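PDB 5J90: RagB/SusD domain protein from Flavobacterium johnsoniae, which binds chitin as a SusD homolog and probably serves the capture of chitin chains at the outer membrane for a chitin-utilization system. Local coordinates for residues V236-D241 with E334-R339; T224-A229 with W347-T352. One frame throughout, in Å; residues are numbered along the deposited sequence.

Contact 1. Residues V236-D241 with E334-R339; sequences VMLVND and EAYFLR. With EDO (1,2-ethanediol), chain F.
Tyr-336 and Leu-238 join the loop 236-241 to helix 332-344, part of the alpha-helical scaffold of this SusD-like fold. The phenol OH of Tyr-336 donates to the carbonyl O of Leu-238 at 2.6 Å. It arrives in the carbonyl plane on a lone pair, with a C=O...donor angle of 124°. The same oxygen lies at the edge of the tyrosine ring, near its plane. A water makes a second bridge. It donates to Met-237 O at 2.8 Å and accepts from Arg-339 NH1 at 2.9 Å. This water also sits over the centre of one face of the Tyr-336 ring, and at the edge of the guanidinium, in its plane. A phenylalanine in place of Tyr-336 would probably leave Leu-238 O without this donor and the loop less firmly tied to the helix.

Among the apolar contacts, Ala-335 CB faces the loop and meets Met-237 CB at 3.9 Å. In Val-236, CG1 is anti to the carbonyl carbon (chi1 -61°), which places CG2 between the backbone N and the carbonyl carbon. There CG2 touches Arg-339 CD at 3.6 Å. The Leu-238 and Arg-339 side chains cross at about a right angle, CD2 against NH1. Arg-339 NE donates to Met-349 O, in the loop after helix 332-344. On the loop side, Asp-242 OD2 accepts from the backbone N of both Leu-238 and Val-239.

A 1,2-ethanediol molecule, probably from the crystallisation liquor, lays C2 over the centre of one guanidinium face, while its O2 accepts from Val-236 N at 3.0 Å.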
loop_
_atom_site.group_PDB
_atom_site.type_symbol
_atom_site.label_atom_id
_atom_site.label_comp_id
_atom_site.label_asym_id
_atom_site.label_seq_id
_atom_site.Cartn_x
_atom_site.Cartn_y
_atom_site.Cartn_z
ATOM N N VAL A 236 -22.992 -4.151 -19.712
ATOM C CA VAL A 236 -22.029 -3.088 -19.992
ATOM C C VAL A 236 -22.008 -2.743 -21.488
ATOM O O VAL A 236 -22.707 -3.371 -22.300
ATOM C CB VAL A 236 -20.620 -3.425 -19.443
ATOM C CG1 VAL A 236 -20.672 -3.601 -17.918
ATOM C CG2 VAL A 236 -20.023 -4.662 -20.126
ATOM N N MET A 237 -21.248 -1.717 -21.856
ATOM C CA MET A 237 -21.180 -1.296 -23.258
ATOM C C MET A 237 -20.841 -2.458 -24.183
ATOM O O MET A 237 -19.968 -3.274 -23.871
ATOM C CB MET A 237 -20.120 -0.213 -23.434
ATOM C CG MET A 237 -20.380 1.052 -22.650
ATOM S SD MET A 237 -19.018 2.202 -22.887
ATOM C CE MET A 237 -19.551 3.510 -21.787
ATOM N N LEU A 238 -21.521 -2.512 -25.335
ATOM C CA LEU A 238 -21.282 -3.556 -26.334
ATOM C C LEU A 238 -20.946 -3.001 -27.712
ATOM O O LEU A 238 -20.169 -3.592 -28.448
ATOM C CB LEU A 238 -22.497 -4.474 -26.469
ATOM C CG LEU A 238 -22.793 -5.418 -25.313
ATOM C CD1 LEU A 238 -23.969 -6.297 -25.700
ATOM C CD2 LEU A 238 -21.572 -6.261 -25.005
ATOM N N VAL A 239 -21.553 -1.875 -28.067
ATOM C CA VAL A 239 -21.343 -1.289 -29.384
ATOM C C VAL A 239 -20.906 0.150 -29.209
ATOM O O VAL A 239 -21.093 0.738 -28.132
ATOM C CB VAL A 239 -22.608 -1.361 -30.280
ATOM C CG1 VAL A 239 -23.008 -2.815 -30.523
ATOM C CG2 VAL A 239 -23.757 -0.572 -29.670
ATOM N N ASN A 240 -20.329 0.727 -30.257
ATOM C CA ASN A 240 -19.728 2.042 -30.130
ATOM C C ASN A 240 -20.719 3.159 -29.796
ATOM O O ASN A 240 -20.342 4.138 -29.151
ATOM C CB ASN A 240 -18.827 2.358 -31.329
ATOM C CG ASN A 240 -17.570 1.511 -31.323
ATOM O OD1 ASN A 240 -16.991 1.267 -30.258
ATOM N ND2 ASN A 240 -17.147 1.037 -32.488
ATOM N N ASP A 241 -21.984 2.999 -30.179
ATOM C CA ASP A 241 -23.014 3.963 -29.796
ATOM C C ASP A 241 -23.269 3.970 -28.285
ATOM O O ASP A 241 -23.909 4.883 -27.760
ATOM C CB ASP A 241 -24.330 3.699 -30.541
ATOM C CG ASP A 241 -24.286 4.140 -31.996
ATOM O OD1 ASP A 241 -23.339 4.853 -32.385
ATOM O OD2 ASP A 241 -25.214 3.776 -32.747
ATOM N N GLU A 334 -13.144 -0.220 -24.085
ATOM C CA GLU A 334 -12.705 -0.389 -22.704
ATOM C C GLU A 334 -13.537 -1.440 -21.978
ATOM O O GLU A 334 -13.005 -2.199 -21.174
ATOM C CB GLU A 334 -12.785 0.937 -21.940
ATOM C CG GLU A 334 -12.374 0.773 -20.473
ATOM C CD GLU A 334 -12.368 2.058 -19.668
ATOM O OE1 GLU A 334 -12.377 3.160 -20.259
ATOM O OE2 GLU A 334 -12.340 1.952 -18.421
ATOM N N ALA A 335 -14.839 -1.486 -22.243
ATOM C CA ALA A 335 -15.683 -2.492 -21.605
ATOM C C ALA A 335 -15.233 -3.913 -21.966
ATOM O O ALA A 335 -15.233 -4.805 -21.108
ATOM C CB ALA A 335 -17.141 -2.270 -21.968
ATOM N N TYR A 336 -14.852 -4.129 -23.225
ATOM C CA TYR A 336 -14.338 -5.433 -23.629
ATOM C C TYR A 336 -13.015 -5.761 -22.952
ATOM O O TYR A 336 -12.803 -6.906 -22.540
ATOM C CB TYR A 336 -14.176 -5.513 -25.149
ATOM C CG TYR A 336 -15.491 -5.616 -25.887
ATOM C CD1 TYR A 336 -16.064 -4.499 -26.485
ATOM C CD2 TYR A 336 -16.167 -6.833 -25.972
ATOM C CE1 TYR A 336 -17.271 -4.592 -27.169
ATOM C CE2 TYR A 336 -17.374 -6.931 -26.642
ATOM C CZ TYR A 336 -17.920 -5.813 -27.232
ATOM O OH TYR A 336 -19.122 -5.920 -27.894
ATOM N N PHE A 337 -12.117 -4.783 -22.827
ATOM C CA PHE A 337 -10.823 -5.044 -22.203
ATOM C C PHE A 337 -10.947 -5.232 -20.690
ATOM O O PHE A 337 -10.180 -5.992 -20.093
ATOM C CB PHE A 337 -9.813 -3.947 -22.552
ATOM C CG PHE A 337 -9.490 -3.868 -24.027
ATOM C CD1 PHE A 337 -9.051 -4.994 -24.719
ATOM C CD2 PHE A 337 -9.644 -2.680 -24.723
ATOM C CE1 PHE A 337 -8.761 -4.925 -26.089
ATOM C CE2 PHE A 337 -9.356 -2.614 -26.083
ATOM C CZ PHE A 337 -8.910 -3.733 -26.758
ATOM N N LEU A 338 -11.926 -4.565 -20.081
ATOM C CA LEU A 338 -12.223 -4.801 -18.673
ATOM C C LEU A 338 -12.740 -6.228 -18.495
ATOM O O LEU A 338 -12.285 -6.948 -17.603
ATOM C CB LEU A 338 -13.258 -3.795 -18.173
ATOM C CG LEU A 338 -12.681 -2.417 -17.854
ATOM C CD1 LEU A 338 -13.803 -1.417 -17.754
ATOM C CD2 LEU A 338 -11.894 -2.475 -16.551
ATOM N N ARG A 339 -13.680 -6.634 -19.345
ATOM C CA ARG A 339 -14.209 -7.995 -19.275
ATOM C C ARG A 339 -13.131 -9.036 -19.568
ATOM O O ARG A 339 -13.107 -10.091 -18.932
ATOM C CB ARG A 339 -15.404 -8.167 -20.214
ATOM C CG ARG A 339 -16.650 -7.390 -19.783
ATOM C CD ARG A 339 -17.658 -7.292 -20.935
ATOM N NE ARG A 339 -18.234 -8.587 -21.238
ATOM C CZ ARG A 339 -18.836 -8.912 -22.379
ATOM N NH1 ARG A 339 -18.947 -8.053 -23.395
ATOM N NH2 ARG A 339 -19.325 -10.126 -22.508
HETATM C C1 EDO F . -22.887 -8.198 -22.030
HETATM O O1 EDO F . -24.228 -7.776 -22.311
HETATM C C2 EDO F . -22.188 -7.155 -21.167
HETATM O O2 EDO F . -22.767 -7.125 -19.862
HETATM O O HOH W 1 -18.054 -5.260 -23.595
#

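Contact 2. Residues T224-A229 with W347-T352; sequences TEAEKA and WNMGGT
Glu-227 reaches from helix 219-231 to the backbone of Asn-348. Its OE2 accepts from Asn-348 N at 2.8 Å, and the N-H...O angle is 163°. The donor comes from the anti side and lies 21° out of the carboxylate plane. The glutamate chain is extended beyond CG, and its end comes near the loop. OE2 also touches Asn-348 CB at 3.6 Å. The carboxylate and the Asn-348 amide planes are only 15° apart. A water ties the backbones together, donating to Glu-227 O and to Asn-348 O.

The 347-352 segment is the loop between helices 332-344 and 353-368, docked here on the side of helix 219-231, and Asn-348 is the centre of an inverse gamma turn in it.

One helix position back, Ala-226 CB packs against Trp-347 CE3 and CZ3, both at 3.6 Å. The Met-349 chain is kinked at its last two torsions, and its CE methyl lies 3.7 Å from Ala-226 O. Further out, Lys-223 NZ makes a salt bridge with Glu-227 OE1. The Trp-347 side chain also touches Met-212 of helix 196-213. Thr-352 caps the start of the helix that follows.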
loop_
_atom_site.group_PDB
_atom_site.type_symbol
_atom_site.label_atom_id
_atom_site.label_comp_id
_atom_site.label_asym_id
_atom_site.label_seq_id
_atom_site.Cartn_x
_atom_site.Cartn_y
_atom_site.Cartn_z
ATOM N N THR A 224 -16.962 -8.743 -6.624
ATOM C CA THR A 224 -18.371 -8.509 -6.365
ATOM C C THR A 224 -18.920 -7.391 -7.260
ATOM O O THR A 224 -19.951 -7.548 -7.923
ATOM C CB THR A 224 -18.610 -8.178 -4.883
ATOM O OG1 THR A 224 -18.276 -9.327 -4.085
ATOM C CG2 THR A 224 -20.058 -7.787 -4.654
ATOM N N GLU A 225 -18.224 -6.263 -7.294
ATOM C CA GLU A 225 -18.720 -5.121 -8.053
ATOM C C GLU A 225 -18.588 -5.339 -9.564
ATOM O O GLU A 225 -19.468 -4.940 -10.327
ATOM C CB GLU A 225 -18.026 -3.832 -7.597
ATOM C CG GLU A 225 -18.362 -3.444 -6.157
ATOM C CD GLU A 225 -19.807 -3.010 -5.949
ATOM O OE1 GLU A 225 -20.503 -2.699 -6.930
ATOM O OE2 GLU A 225 -20.246 -2.949 -4.777
ATOM N N ALA A 226 -17.529 -6.016 -9.999
ATOM C CA ALA A 226 -17.356 -6.298 -11.430
ATOM C C ALA A 226 -18.447 -7.239 -11.927
ATOM O O ALA A 226 -19.045 -7.043 -12.987
ATOM C CB ALA A 226 -15.989 -6.907 -11.695
ATOM N N GLU A 227 -18.718 -8.273 -11.144
ATOM C CA GLU A 227 -19.765 -9.211 -11.531
ATOM C C GLU A 227 -21.158 -8.568 -11.505
ATOM O O GLU A 227 -21.976 -8.850 -12.375
ATOM C CB GLU A 227 -19.670 -10.503 -10.708
ATOM C CG GLU A 227 -18.430 -11.290 -11.105
ATOM C CD GLU A 227 -18.254 -12.606 -10.391
ATOM O OE1 GLU A 227 -18.769 -12.762 -9.264
ATOM O OE2 GLU A 227 -17.573 -13.477 -10.965
ATOM N N LYS A 228 -21.413 -7.674 -10.549
ATOM C CA LYS A 228 -22.662 -6.907 -10.529
ATOM C C LYS A 228 -22.854 -6.105 -11.824
ATOM O O LYS A 228 -23.952 -6.065 -12.387
ATOM C CB LYS A 228 -22.691 -5.934 -9.339
ATOM C CG LYS A 228 -23.113 -6.529 -8.012
ATOM C CD LYS A 228 -22.878 -5.548 -6.842
ATOM C CE LYS A 228 -23.589 -4.223 -7.042
ATOM N NZ LYS A 228 -23.262 -3.285 -5.911
ATOM N N ALA A 229 -21.784 -5.464 -12.283
ATOM C CA ALA A 229 -21.845 -4.630 -13.486
ATOM C C ALA A 229 -22.339 -5.427 -14.684
ATOM O O ALA A 229 -23.200 -4.970 -15.450
ATOM C CB ALA A 229 -20.469 -4.023 -13.780
ATOM N N TRP A 347 -13.590 -14.433 -13.413
ATOM C CA TRP A 347 -14.859 -13.819 -13.041
ATOM C C TRP A 347 -15.945 -14.002 -14.102
ATOM O O TRP A 347 -15.643 -14.286 -15.262
ATOM C CB TRP A 347 -14.660 -12.323 -12.789
ATOM C CG TRP A 347 -13.695 -11.992 -11.693
ATOM C CD1 TRP A 347 -13.126 -12.848 -10.788
ATOM C CD2 TRP A 347 -13.185 -10.691 -11.390
ATOM N NE1 TRP A 347 -12.300 -12.151 -9.932
ATOM C CE2 TRP A 347 -12.318 -10.826 -10.285
ATOM C CE3 TRP A 347 -13.383 -9.419 -11.945
ATOM C CZ2 TRP A 347 -11.645 -9.736 -9.729
ATOM C CZ3 TRP A 347 -12.715 -8.337 -11.381
ATOM C CH2 TRP A 347 -11.854 -8.506 -10.296
ATOM N N ASN A 348 -17.197 -13.804 -13.704
ATOM C CA ASN A 348 -18.337 -14.004 -14.599
ATOM C C ASN A 348 -18.532 -12.824 -15.533
ATOM O O ASN A 348 -19.320 -11.914 -15.239
ATOM C CB ASN A 348 -19.622 -14.221 -13.800
ATOM C CG ASN A 348 -19.643 -15.535 -13.069
ATOM O OD1 ASN A 348 -18.885 -16.451 -13.392
ATOM N ND2 ASN A 348 -20.530 -15.647 -12.086
ATOM N N MET A 349 -17.828 -12.858 -16.661
ATOM C CA MET A 349 -17.750 -11.706 -17.556
ATOM C C MET A 349 -18.470 -11.891 -18.888
ATOM O O MET A 349 -18.655 -10.929 -19.616
ATOM C CB MET A 349 -16.284 -11.351 -17.832
ATOM C CG MET A 349 -15.506 -10.894 -16.603
ATOM S SD MET A 349 -15.971 -9.228 -16.032
ATOM C CE MET A 349 -16.997 -9.608 -14.610
ATOM N N GLY A 350 -18.867 -13.117 -19.221
ATOM C CA GLY A 350 -19.444 -13.385 -20.529
ATOM C C GLY A 350 -18.345 -13.414 -21.571
ATOM O O GLY A 350 -17.931 -12.377 -22.094
ATOM N N GLY A 351 -17.837 -14.600 -21.853
ATOM C CA GLY A 351 -16.832 -14.770 -22.872
ATOM C C GLY A 351 -15.506 -15.201 -22.290
ATOM O O GLY A 351 -15.259 -15.086 -21.078
ATOM N N THR A 352 -14.645 -15.698 -23.165
ATOM C CA THR A 352 -13.282 -16.026 -22.780
ATOM C C THR A 352 -12.408 -14.775 -22.874
ATOM O O THR A 352 -12.738 -13.828 -23.591
ATOM C CB THR A 352 -12.676 -17.102 -23.697
ATOM O OG1 THR A 352 -12.568 -16.581 -25.025
ATOM C CG2 THR A 352 -13.540 -18.368 -23.704
HETATM O O HOH W 2 -21.620 -11.326 -13.678
#

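The two contacts lie with their centres about 12 Å apart. Along the chain the order is 224-229, 236-241, 334-339, 347-352, so both halves of contact 1 fall between those of contact 2 in sequence. Helix 219-231 and the loop after it supply the first halves. Helix 332-344 and the loop after it supply the second halves. Arg-339 of contact 1 and Met-349 of contact 2 connect them directly. Side chains of both contacts also touch helix 196-213. Together they fasten two distant parts of the sequence side by side within the helical body of this chitin-binding protein.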